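Local coordinates for hypothetical protein ebhA (PDB 2DGJ), which probably acts as a cell wall-associated adhesin of Staphylococcus aureus that binds extracellular matrix, the present piece forming a rod of connected three-helix bundles, at residues A[66-69]-A[70-73]; A[85-88]-A[89-93]; A[100-103]-A[104-107]; A[157-160]-A[161-165]; A[180-183]-A[184-187]. All coordinates share one frame; numbering follows the deposited sequence.

Contact 1: A[66-69]-A[70-73]; sequences STKD and ALNG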
loop_
_atom_site.group_PDB
_atom_site.type_symbol
_atom_site.label_atom_id
_atom_site.label_comp_id
_atom_site.label_asym_id
_atom_site.label_seq_id
_atom_site.Cartn_x
_atom_site.Cartn_y
_atom_site.Cartn_z
ATOM N N SER A 66 12.996 28.403 -0.732
ATOM C CA SER A 66 13.512 27.511 0.298
ATOM C C SER A 66 12.670 26.253 0.471
ATOM O O SER A 66 13.195 25.136 0.402
ATOM C CB SER A 66 13.612 28.247 1.637
ATOM O OG SER A 66 14.692 29.167 1.645
ATOM N N THR A 67 11.370 26.427 0.700
ATOM C CA THR A 67 10.486 25.283 0.883
ATOM C C THR A 67 10.477 24.405 -0.365
ATOM O O THR A 67 10.380 23.185 -0.266
ATOM C CB THR A 67 9.040 25.717 1.197
ATOM O OG1 THR A 67 8.546 26.543 0.136
ATOM C CG2 THR A 67 8.990 26.488 2.512
ATOM N N LYS A 68 10.581 25.016 -1.540
ATOM C CA LYS A 68 10.587 24.224 -2.762
ATOM C C LYS A 68 11.838 23.351 -2.846
ATOM O O LYS A 68 11.747 22.152 -3.121
ATOM C CB LYS A 68 10.511 25.111 -4.009
ATOM C CG LYS A 68 10.468 24.276 -5.281
ATOM C CD LYS A 68 10.335 25.096 -6.548
ATOM C CE LYS A 68 10.330 24.159 -7.752
ATOM N NZ LYS A 68 10.255 24.879 -9.045
ATOM N N ASP A 69 13.002 23.950 -2.617
ATOM C CA ASP A 69 14.248 23.196 -2.671
ATOM C C ASP A 69 14.209 22.076 -1.642
ATOM O O ASP A 69 14.764 20.998 -1.862
ATOM C CB ASP A 69 15.460 24.096 -2.392
ATOM C CG ASP A 69 15.676 25.146 -3.468
ATOM O OD1 ASP A 69 15.217 24.933 -4.609
ATOM O OD2 ASP A 69 16.317 26.179 -3.176
ATOM N N ALA A 70 13.541 22.339 -0.522
ATOM C CA ALA A 70 13.436 21.372 0.563
ATOM C C ALA A 70 12.641 20.119 0.188
ATOM O O ALA A 70 12.841 19.054 0.780
ATOM C CB ALA A 70 12.833 22.042 1.787
ATOM N N LEU A 71 11.733 20.242 -0.775
ATOM C CA LEU A 71 10.954 19.091 -1.224
ATOM C C LEU A 71 11.940 17.950 -1.476
ATOM O O LEU A 71 12.907 18.105 -2.230
ATOM C CB LEU A 71 10.196 19.443 -2.504
ATOM C CG LEU A 71 8.780 20.013 -2.361
ATOM C CD1 LEU A 71 8.615 20.756 -1.057
ATOM C CD2 LEU A 71 8.497 20.925 -3.533
ATOM N N ASN A 72 11.695 16.806 -0.842
ATOM C CA ASN A 72 12.603 15.670 -0.964
ATOM C C ASN A 72 11.997 14.401 -1.543
ATOM O O ASN A 72 12.457 13.303 -1.247
ATOM C CB ASN A 72 13.213 15.363 0.407
ATOM C CG ASN A 72 12.164 14.977 1.445
ATOM O OD1 ASN A 72 11.001 15.362 1.340
ATOM N ND2 ASN A 72 12.582 14.228 2.461
ATOM N N GLY A 73 10.976 14.552 -2.378
ATOM C CA GLY A 73 10.353 13.389 -2.981
ATOM C C GLY A 73 11.368 12.534 -3.717
ATOM O O GLY A 73 11.332 11.305 -3.639
#

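Contact 2: A[85-88]-A[89-93]; sequences RQNL and GTLNH. With ACY (acetic acid), chain D.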
loop_
_atom_site.group_PDB
_atom_site.type_symbol
_atom_site.label_atom_id
_atom_site.label_comp_id
_atom_site.label_asym_id
_atom_site.label_seq_id
_atom_site.Cartn_x
_atom_site.Cartn_y
_atom_site.Cartn_z
ATOM N N ARG A 85 15.517 -2.994 -3.731
ATOM C CA ARG A 85 16.655 -3.789 -4.163
ATOM C C ARG A 85 17.103 -4.705 -3.033
ATOM O O ARG A 85 17.446 -5.861 -3.257
ATOM C CB ARG A 85 17.811 -2.884 -4.601
ATOM C CG ARG A 85 17.468 -1.927 -5.743
ATOM C CD ARG A 85 18.728 -1.418 -6.439
ATOM N NE ARG A 85 18.420 -0.411 -7.452
ATOM C CZ ARG A 85 18.237 0.882 -7.193
ATOM N NH1 ARG A 85 18.330 1.342 -5.951
ATOM N NH2 ARG A 85 17.918 1.711 -8.176
ATOM N N GLN A 86 17.079 -4.181 -1.813
ATOM C CA GLN A 86 17.471 -4.950 -0.641
ATOM C C GLN A 86 16.530 -6.135 -0.482
ATOM O O GLN A 86 16.973 -7.259 -0.249
ATOM C CB GLN A 86 17.427 -4.070 0.613
ATOM C CG GLN A 86 17.724 -4.807 1.909
ATOM C CD GLN A 86 19.031 -5.577 1.862
ATOM O OE1 GLN A 86 20.060 -5.059 1.421
ATOM N NE2 GLN A 86 19.000 -6.820 2.329
ATOM N N ASN A 87 15.232 -5.873 -0.616
ATOM C CA ASN A 87 14.220 -6.916 -0.494
ATOM C C ASN A 87 14.333 -7.927 -1.632
ATOM O O ASN A 87 14.237 -9.130 -1.415
ATOM C CB ASN A 87 12.821 -6.300 -0.520
ATOM C CG ASN A 87 11.728 -7.338 -0.342
ATOM O OD1 ASN A 87 11.434 -7.763 0.774
ATOM N ND2 ASN A 87 11.131 -7.766 -1.448
ATOM N N LEU A 88 14.528 -7.435 -2.849
ATOM C CA LEU A 88 14.649 -8.300 -4.019
ATOM C C LEU A 88 15.727 -9.367 -3.848
ATOM O O LEU A 88 15.565 -10.512 -4.282
ATOM C CB LEU A 88 14.960 -7.451 -5.255
ATOM C CG LEU A 88 15.153 -8.198 -6.578
ATOM C CD1 LEU A 88 13.874 -8.918 -6.943
ATOM C CD2 LEU A 88 15.536 -7.216 -7.670
ATOM N N GLY A 89 16.830 -8.988 -3.208
ATOM C CA GLY A 89 17.923 -9.920 -3.007
ATOM C C GLY A 89 17.655 -11.035 -2.014
ATOM O O GLY A 89 18.465 -11.949 -1.890
ATOM N N THR A 90 16.529 -10.969 -1.312
ATOM C CA THR A 90 16.183 -11.998 -0.331
ATOM C C THR A 90 15.233 -13.043 -0.907
ATOM O O THR A 90 14.885 -14.016 -0.236
ATOM C CB THR A 90 15.540 -11.381 0.927
ATOM O OG1 THR A 90 14.289 -10.774 0.580
ATOM C CG2 THR A 90 16.457 -10.328 1.521
ATOM N N LEU A 91 14.815 -12.836 -2.151
ATOM C CA LEU A 91 13.921 -13.764 -2.835
ATOM C C LEU A 91 14.758 -14.894 -3.445
ATOM O O LEU A 91 15.360 -14.730 -4.506
ATOM C CB LEU A 91 13.138 -13.020 -3.924
ATOM C CG LEU A 91 11.961 -12.133 -3.489
ATOM C CD1 LEU A 91 12.159 -11.585 -2.079
ATOM C CD2 LEU A 91 11.806 -11.005 -4.491
ATOM N N ASN A 92 14.783 -16.041 -2.766
ATOM C CA ASN A 92 15.570 -17.198 -3.200
ATOM C C ASN A 92 14.912 -18.115 -4.234
ATOM O O ASN A 92 15.471 -19.155 -4.572
ATOM C CB ASN A 92 15.928 -18.070 -1.990
ATOM C CG ASN A 92 16.304 -17.262 -0.767
ATOM O OD1 ASN A 92 17.277 -16.508 -0.777
ATOM N ND2 ASN A 92 15.534 -17.423 0.308
ATOM N N HIS A 93 13.749 -17.749 -4.753
ATOM C CA HIS A 93 13.083 -18.636 -5.699
ATOM C C HIS A 93 12.922 -18.149 -7.127
ATOM O O HIS A 93 12.821 -18.963 -8.044
ATOM C CB HIS A 93 11.734 -19.036 -5.109
ATOM C CG HIS A 93 11.839 -19.570 -3.716
ATOM N ND1 HIS A 93 12.346 -20.818 -3.428
ATOM C CD2 HIS A 93 11.561 -18.993 -2.520
ATOM C CE1 HIS A 93 12.376 -20.992 -2.127
ATOM N NE2 HIS A 93 11.908 -19.899 -1.542
HETATM C C ACY D . 17.964 4.815 -9.732
HETATM O O ACY D . 17.230 5.714 -10.076
HETATM O OXT ACY D . 18.512 4.826 -8.508
HETATM C CH3 ACY D . 18.260 3.683 -10.681
#

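Contact 3: A[100-103]-A[104-107]; sequences TALE and GQIN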
loop_
_atom_site.group_PDB
_atom_site.type_symbol
_atom_site.label_atom_id
_atom_site.label_comp_id
_atom_site.label_asym_id
_atom_site.label_seq_id
_atom_site.Cartn_x
_atom_site.Cartn_y
_atom_site.Cartn_z
ATOM N N THR A 100 16.331 -9.920 -12.842
ATOM C CA THR A 100 16.796 -8.760 -13.602
ATOM C C THR A 100 15.639 -7.908 -14.101
ATOM O O THR A 100 15.770 -6.690 -14.223
ATOM C CB THR A 100 17.661 -9.179 -14.811
ATOM O OG1 THR A 100 16.829 -9.722 -15.845
ATOM C CG2 THR A 100 18.673 -10.225 -14.391
ATOM N N ALA A 101 14.509 -8.543 -14.398
ATOM C CA ALA A 101 13.339 -7.808 -14.872
ATOM C C ALA A 101 12.818 -6.949 -13.725
ATOM O O ALA A 101 12.504 -5.772 -13.907
ATOM C CB ALA A 101 12.254 -8.772 -15.345
ATOM N N LEU A 102 12.728 -7.549 -12.544
ATOM C CA LEU A 102 12.269 -6.844 -11.354
ATOM C C LEU A 102 13.254 -5.717 -11.040
ATOM O O LEU A 102 12.859 -4.584 -10.764
ATOM C CB LEU A 102 12.200 -7.809 -10.170
ATOM C CG LEU A 102 10.891 -8.539 -9.838
ATOM C CD1 LEU A 102 9.813 -8.243 -10.870
ATOM C CD2 LEU A 102 11.174 -10.033 -9.738
ATOM N N GLU A 103 14.541 -6.045 -11.077
ATOM C CA GLU A 103 15.597 -5.076 -10.807
ATOM C C GLU A 103 15.459 -3.933 -11.803
ATOM O O GLU A 103 15.713 -2.773 -11.477
ATOM C CB GLU A 103 16.966 -5.747 -10.958
ATOM C CG GLU A 103 18.163 -4.830 -10.751
ATOM C CD GLU A 103 18.293 -4.338 -9.327
ATOM O OE1 GLU A 103 17.579 -4.864 -8.452
ATOM O OE2 GLU A 103 19.117 -3.431 -9.082
ATOM N N GLY A 104 15.046 -4.270 -13.019
ATOM C CA GLY A 104 14.877 -3.259 -14.043
ATOM C C GLY A 104 13.670 -2.385 -13.776
ATOM O O GLY A 104 13.733 -1.164 -13.922
ATOM N N GLN A 105 12.565 -3.009 -13.381
ATOM C CA GLN A 105 11.345 -2.267 -13.089
ATOM C C GLN A 105 11.571 -1.358 -11.886
ATOM O O GLN A 105 10.970 -0.291 -11.786
ATOM C CB GLN A 105 10.182 -3.228 -12.817
ATOM C CG GLN A 105 9.859 -4.129 -14.003
ATOM C CD GLN A 105 8.712 -5.085 -13.732
ATOM O OE1 GLN A 105 8.747 -5.862 -12.775
ATOM N NE2 GLN A 105 7.690 -5.035 -14.579
ATOM N N ILE A 106 12.440 -1.786 -10.975
ATOM C CA ILE A 106 12.755 -0.986 -9.794
ATOM C C ILE A 106 13.509 0.262 -10.246
ATOM O O ILE A 106 13.204 1.377 -9.824
ATOM C CB ILE A 106 13.647 -1.770 -8.803
ATOM C CG1 ILE A 106 12.823 -2.847 -8.094
ATOM C CG2 ILE A 106 14.280 -0.813 -7.805
ATOM C CD1 ILE A 106 13.623 -3.675 -7.094
ATOM N N ASN A 107 14.497 0.067 -11.113
ATOM C CA ASN A 107 15.291 1.181 -11.613
ATOM C C ASN A 107 14.463 2.119 -12.487
ATOM O O ASN A 107 14.714 3.325 -12.528
ATOM C CB ASN A 107 16.497 0.668 -12.411
ATOM C CG ASN A 107 17.430 -0.193 -11.575
ATOM O OD1 ASN A 107 17.584 0.022 -10.372
ATOM N ND2 ASN A 107 18.073 -1.163 -12.213
#

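Contact 4: A[157-160]-A[161-165]; sequences NAYT and QAVTA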
loop_
_atom_site.group_PDB
_atom_site.type_symbol
_atom_site.label_atom_id
_atom_site.label_comp_id
_atom_site.label_asym_id
_atom_site.label_seq_id
_atom_site.Cartn_x
_atom_site.Cartn_y
_atom_site.Cartn_z
ATOM N N ASN A 157 1.685 -39.600 -18.130
ATOM C CA ASN A 157 2.242 -38.645 -19.080
ATOM C C ASN A 157 1.904 -37.209 -18.709
ATOM O O ASN A 157 2.730 -36.311 -18.868
ATOM C CB ASN A 157 1.730 -38.951 -20.493
ATOM C CG ASN A 157 2.459 -40.117 -21.139
ATOM O OD1 ASN A 157 3.136 -40.894 -20.461
ATOM N ND2 ASN A 157 2.317 -40.249 -22.457
ATOM N N ALA A 158 0.690 -36.998 -18.211
ATOM C CA ALA A 158 0.254 -35.664 -17.825
ATOM C C ALA A 158 1.097 -35.153 -16.666
ATOM O O ALA A 158 1.439 -33.975 -16.611
ATOM C CB ALA A 158 -1.220 -35.686 -17.440
ATOM N N TYR A 159 1.434 -36.049 -15.746
ATOM C CA TYR A 159 2.236 -35.688 -14.586
ATOM C C TYR A 159 3.673 -35.368 -14.995
ATOM O O TYR A 159 4.228 -34.347 -14.595
ATOM C CB TYR A 159 2.235 -36.826 -13.561
ATOM C CG TYR A 159 3.090 -36.532 -12.345
ATOM C CD1 TYR A 159 2.727 -35.529 -11.448
ATOM C CD2 TYR A 159 4.273 -37.230 -12.112
ATOM C CE1 TYR A 159 3.527 -35.227 -10.347
ATOM C CE2 TYR A 159 5.076 -36.938 -11.018
ATOM C CZ TYR A 159 4.698 -35.934 -10.139
ATOM O OH TYR A 159 5.485 -35.640 -9.049
ATOM N N THR A 160 4.276 -36.254 -15.781
ATOM C CA THR A 160 5.646 -36.056 -16.237
ATOM C C THR A 160 5.766 -34.733 -16.987
ATOM O O THR A 160 6.767 -34.030 -16.873
ATOM C CB THR A 160 6.091 -37.201 -17.170
ATOM O OG1 THR A 160 6.261 -38.402 -16.404
ATOM C CG2 THR A 160 7.405 -36.845 -17.873
ATOM N N GLN A 161 4.736 -34.403 -17.755
ATOM C CA GLN A 161 4.723 -33.172 -18.532
ATOM C C GLN A 161 4.676 -31.976 -17.585
ATOM O O GLN A 161 5.509 -31.067 -17.674
ATOM C CB GLN A 161 3.507 -33.164 -19.458
ATOM C CG GLN A 161 3.572 -32.119 -20.569
ATOM C CD GLN A 161 2.419 -32.250 -21.554
ATOM O OE1 GLN A 161 2.371 -31.546 -22.560
ATOM N NE2 GLN A 161 1.485 -33.156 -21.268
ATOM N N ALA A 162 3.703 -31.992 -16.678
ATOM C CA ALA A 162 3.535 -30.915 -15.709
ATOM C C ALA A 162 4.840 -30.578 -14.994
ATOM O O ALA A 162 5.251 -29.423 -14.960
ATOM C CB ALA A 162 2.477 -31.295 -14.689
ATOM N N VAL A 163 5.488 -31.591 -14.423
ATOM C CA VAL A 163 6.748 -31.390 -13.708
ATOM C C VAL A 163 7.839 -30.879 -14.647
ATOM O O VAL A 163 8.635 -30.016 -14.277
ATOM C CB VAL A 163 7.226 -32.696 -13.030
ATOM C CG1 VAL A 163 6.193 -33.172 -12.024
ATOM C CG2 VAL A 163 7.458 -33.771 -14.070
ATOM N N THR A 164 7.869 -31.413 -15.866
ATOM C CA THR A 164 8.860 -30.994 -16.852
ATOM C C THR A 164 8.753 -29.496 -17.068
ATOM O O THR A 164 9.753 -28.784 -17.024
ATOM C CB THR A 164 8.647 -31.703 -18.199
ATOM O OG1 THR A 164 8.869 -33.106 -18.025
ATOM C CG2 THR A 164 9.607 -31.152 -19.270
ATOM N N ALA A 165 7.532 -29.025 -17.303
ATOM C CA ALA A 165 7.285 -27.605 -17.517
ATOM C C ALA A 165 7.690 -26.840 -16.255
ATOM O O ALA A 165 8.400 -25.831 -16.321
ATOM C CB ALA A 165 5.806 -27.376 -17.831
#

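Contact 5: A[180-183]-A[184-187]; sequences KADV and DNAL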
loop_
_atom_site.group_PDB
_atom_site.type_symbol
_atom_site.label_atom_id
_atom_site.label_comp_id
_atom_site.label_asym_id
_atom_site.label_seq_id
_atom_site.Cartn_x
_atom_site.Cartn_y
_atom_site.Cartn_z
ATOM N N LYS A 180 3.442 -14.318 -13.139
ATOM C CA LYS A 180 2.738 -14.868 -11.987
ATOM C C LYS A 180 1.637 -15.811 -12.458
ATOM O O LYS A 180 1.488 -16.919 -11.944
ATOM C CB LYS A 180 2.142 -13.718 -11.168
ATOM C CG LYS A 180 1.052 -14.093 -10.165
ATOM C CD LYS A 180 1.543 -15.068 -9.130
ATOM C CE LYS A 180 0.626 -15.062 -7.916
ATOM N NZ LYS A 180 -0.805 -15.075 -8.316
ATOM N N ALA A 181 0.883 -15.367 -13.458
ATOM C CA ALA A 181 -0.213 -16.153 -14.013
ATOM C C ALA A 181 0.256 -17.501 -14.550
ATOM O O ALA A 181 -0.393 -18.520 -14.322
ATOM C CB ALA A 181 -0.914 -15.367 -15.118
ATOM N N ASP A 182 1.382 -17.509 -15.259
ATOM C CA ASP A 182 1.908 -18.751 -15.810
ATOM C C ASP A 182 2.461 -19.653 -14.713
ATOM O O ASP A 182 2.330 -20.877 -14.779
ATOM C CB ASP A 182 2.997 -18.467 -16.849
ATOM C CG ASP A 182 2.444 -17.843 -18.114
ATOM O OD1 ASP A 182 1.345 -18.255 -18.545
ATOM O OD2 ASP A 182 3.107 -16.955 -18.689
ATOM N N VAL A 183 3.081 -19.051 -13.704
ATOM C CA VAL A 183 3.617 -19.833 -12.603
ATOM C C VAL A 183 2.438 -20.563 -11.974
ATOM O O VAL A 183 2.504 -21.771 -11.735
ATOM C CB VAL A 183 4.286 -18.940 -11.534
ATOM C CG1 VAL A 183 4.698 -19.781 -10.328
ATOM C CG2 VAL A 183 5.502 -18.249 -12.125
ATOM N N ASP A 184 1.358 -19.825 -11.731
ATOM C CA ASP A 184 0.168 -20.411 -11.133
ATOM C C ASP A 184 -0.424 -21.480 -12.041
ATOM O O ASP A 184 -0.938 -22.490 -11.564
ATOM C CB ASP A 184 -0.889 -19.340 -10.838
ATOM C CG ASP A 184 -0.529 -18.486 -9.630
ATOM O OD1 ASP A 184 0.159 -18.998 -8.723
ATOM O OD2 ASP A 184 -0.947 -17.307 -9.579
ATOM N N ASN A 185 -0.359 -21.255 -13.350
ATOM C CA ASN A 185 -0.885 -22.237 -14.287
ATOM C C ASN A 185 -0.063 -23.512 -14.161
ATOM O O ASN A 185 -0.608 -24.619 -14.155
ATOM C CB ASN A 185 -0.810 -21.719 -15.725
ATOM C CG ASN A 185 -1.779 -20.581 -15.995
ATOM O OD1 ASN A 185 -2.944 -20.634 -15.600
ATOM N ND2 ASN A 185 -1.307 -19.556 -16.693
ATOM N N ALA A 186 1.254 -23.345 -14.057
ATOM C CA ALA A 186 2.172 -24.469 -13.927
ATOM C C ALA A 186 1.909 -25.201 -12.616
ATOM O O ALA A 186 1.888 -26.426 -12.575
ATOM C CB ALA A 186 3.621 -23.980 -13.984
ATOM N N LEU A 187 1.702 -24.444 -11.546
ATOM C CA LEU A 187 1.435 -25.033 -10.240
ATOM C C LEU A 187 0.195 -25.919 -10.284
ATOM O O LEU A 187 0.229 -27.075 -9.855
ATOM C CB LEU A 187 1.248 -23.934 -9.192
ATOM C CG LEU A 187 0.706 -24.358 -7.824
ATOM C CD1 LEU A 187 1.544 -25.486 -7.270
ATOM C CD2 LEU A 187 0.717 -23.170 -6.877
#

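Contact 1: A[66-69]-A[70-73]
Leu71 closes the last turn of helix 55-70 by folding its side chain back over the carbonyls of Thr67 and Lys68. Its methyl CD1 comes within 3.1 Å of Thr67 O, while CD2 lies 3.5 Å from Lys68 O. The Lys68 side chain is met more loosely, with Leu71 CD2 4.3 Å from Lys68 CG. The backbone amide of Leu71 is gripped chiefly by one bond, Leu71 N to Lys68 O at 3.0 Å, in which the donor stands above the carbonyl plane. A second, weak bond runs to Thr67 O. One residue earlier, Ala70 N still bonds to Ser66 O at 3.0 Å, so helical i to i+4 pairing gives way to a tighter i to i+3 step within a single residue. The torsions that put the Leu71 side chain there lie away from the staggered values (chi1 -91°, chi2 28°).

The polar ends point elsewhere. Ser66 OG and Thr67 OG1 turn back to Gln62 O and Gln63 O, and the extended Lys68 reaches a salt bridge with Asp12. Beyond the turn, Asn72 OD1 accepts from Glu26 N. The unit thus joins helix 55-70 to helix 73-88, with Thr67 and Lys68 resting on Tyr33 of helix 27-46.

Contact 2: A[85-88]-A[89-93]
Thr90 and Asn87 meet where helix 73-88 runs out, and they illustrate how a hydroxyl can finish a helix. The hydroxyl of Thr90 sits between its own backbone N and carbonyl carbon (chi1 65°), which brings OG1 to 2.6 Å from Asn87 O. It donates in the carbonyl plane, on a lone pair, whereas Thr90 N reaches the same oxygen from above that plane at 2.9 Å. The methyl CG2 is carried by the same rotation toward Gln86 O, at 3.6 Å.

Next along, Leu88 and Leu91 bracket a type I turn whose closing bond is Leu91 N to Leu88 O. Leu88 swings CG away from its backbone N, and its CD1 touches Leu91 CD2 at 3.8 Å, the two chains lying nearly perpendicular. CD1 of Leu91 lies 3.3 Å from Asn87 O and only loosely, at 4.0 Å, from Asn87 ND2, which bonds weakly to Asn123.

Arg85 behaves differently, stretching from CG to NE away from the turn. NH2 bonds to Asn107 OD1 and, weakly, to OXT of an acetate, 3.2 Å away near the guanidinium plane. The acetate, probably from crystallisation, also bonds to Lys81 NZ, a cationic setting consistent with a bound anion. Asn87 O, one of the last carbonyls of the helix, is thus satisfied by two donors of Thr90, while the buried Leu88 and Leu91 face helices 96-108 and 112-135.

Contact 3: A[100-103]-A[104-107]
Leu102 and Gln105 belong to helix 96-108, within the GA-module sequence, which packs against helices 73-88 and 112-135 in a three-helix bundle; they show how one turn of helix can serve both an interior and a surface. Their side chains slant across one another: Gln105 runs extended beyond CG and brings OE1 to 3.2 Å from Leu102 CD1, so the amide oxygen abuts a methyl of the buried leucine. On the way, Gln105 CG skims Ala101 O at 3.1 Å. In Leu102 chi2 is nearly eclipsed (4°) and chi1 is well off its staggered value (-93°); the side chain packs against Leu88 and Ala122.

Ile106 follows on the buried side. Its CG1 branch, on the backbone-N side, drops to 3.2 Å from Leu102 O, and its side chain touches Ala84 of helix 73-88 and Val118 of helix 112-135. Four backbone bonds hold the frame, from Gly104 N to Thr100 O through to Asn107 N to Glu103 O.

The polar edge is made by Glu103 and Asn107. Glu103 bends at chi2, and its carboxylate stands almost at right angles to the Asn107 amide (86°), with Glu103 OE2 4.0 Å from both Asn107 OD1 and Asn107 ND2. OD1 accepts from Arg85 NH2, and Arg85 NE also forms a long, weak ion pair with Glu103 OE2. The amide nitrogen, meanwhile, hangs over the preceding turn: Asn107 ND2 is 3.0 Å from Glu103 O, at an angle too poor for a hydrogen bond.

Contact 4: A[157-160]-A[161-165]
Within helix 153-170 of a FIVAR domain, Tyr159 and Val163 form an i to i+4 CH-pi pair, with a valine methyl over one face of the ring. Val163 CG1 lies 3.9 Å from the ring centroid and 22° off its normal. It is displaced toward the phenol end, where the nearest ring atom is CZ, at 3.7 Å from CG1, and it also passes 3.9 Å from Tyr159 OH. Because chi1 of Tyr159 places CG opposite the backbone N (178°), the ring projects outward with a slight lean toward the next turn, where Val163 meets it. In the backbone of the pair, Val163 N donates to Tyr159 O at 3.0 Å.

This is the side that the helix turns inward in the three-helix bundle. Tyr159 is buried against Thr142 and Leu143 of helix 139-144 and against Lys194 of helix 180-194, while the small Ala162 packs on Ala189 and Val190 of helix 180-194.

The outward side carries polar residues, Gln161 and Thr164, among alanines. Gln161 stretches out beyond CG, its CB 3.3 Å from Asn157 O, the acceptor for Gln161 N. Thr164 turns its hydroxyl back toward the preceding turn, and OG1 appears to donate to Thr160 O together with Thr164 N, although the position of that oxygen is less certain. Thr160 OG1 makes a weak bond of its own to Arg156 O.

Contact 5: A[180-183]-A[184-187]
Lys180 O accepts Asp184 N at 2.9 Å, and the i to i+4 pattern continues without a break through to Leu187 N on Val183 O, setting up the regular first turns of helix 180-194. On this frame Lys180 and Asp184, one turn apart, form the classic intrahelical salt bridge, with NZ at 2.6 Å from OD2. The lysine does not reach out straight. Its chain bends at chi2 (60°) and again at chi4 (45°), folding over so that CD and CE run alongside the carboxylate, with CE 3.2 Å from Asp184 OD2. The ammonium group comes in on the syn lone pair of that oxygen. Asp184, for its part, keeps CG beside its backbone N, which tips the carboxylate back toward the lysine.

A looser polar pair occupies a neighbouring face. Asn185 ND2 lies 3.5 Å from Asp182 OD1, a weak hydrogen bond, with the carboxylate and amide planes 50° apart. The same nitrogen approaches Ala181 O to 2.7 Å, but the angle is poor. The other carboxylate oxygen, Asp182 OD2, is hydrogen-bonded to a residue adjoining this stretch of helix, and Ser179 OG bonds to Asp182 N. So near the helix start, the Asp182 carboxylate may interact favourably with the helix dipole.

Val183, Ala186 and Leu187 supply the buried side. Lys180 and Val183 lie against Ala128 of helix 112-135, the lysine also touching Thr124, and Leu187 meets Ala135 further along that helix. Leu187 additionally packs on Gln35 of the second subunit.

In the fold
The five contacts apply one local principle, neighbouring turns linked through backbone and side chain, at different points of a rod. Contact 1 is a surface contact, its centre about 39 Å from the centre of the chain, whereas the other four are partly buried. Contacts 1 and 2 end helices, one with a tightened turn and the other with a threonine hydroxyl; contacts 3, 4 and 5 lie in continuous helix. Only contacts 2 and 3 touch, Leu88 meeting Leu102. Contact 3 mixes buried Leu102 and Ile106 with a polar Glu103 and Asn107 edge. Contacts 4 and 5 share a FIVAR domain, yet one relies on an aromatic face and the other on a salt bridge.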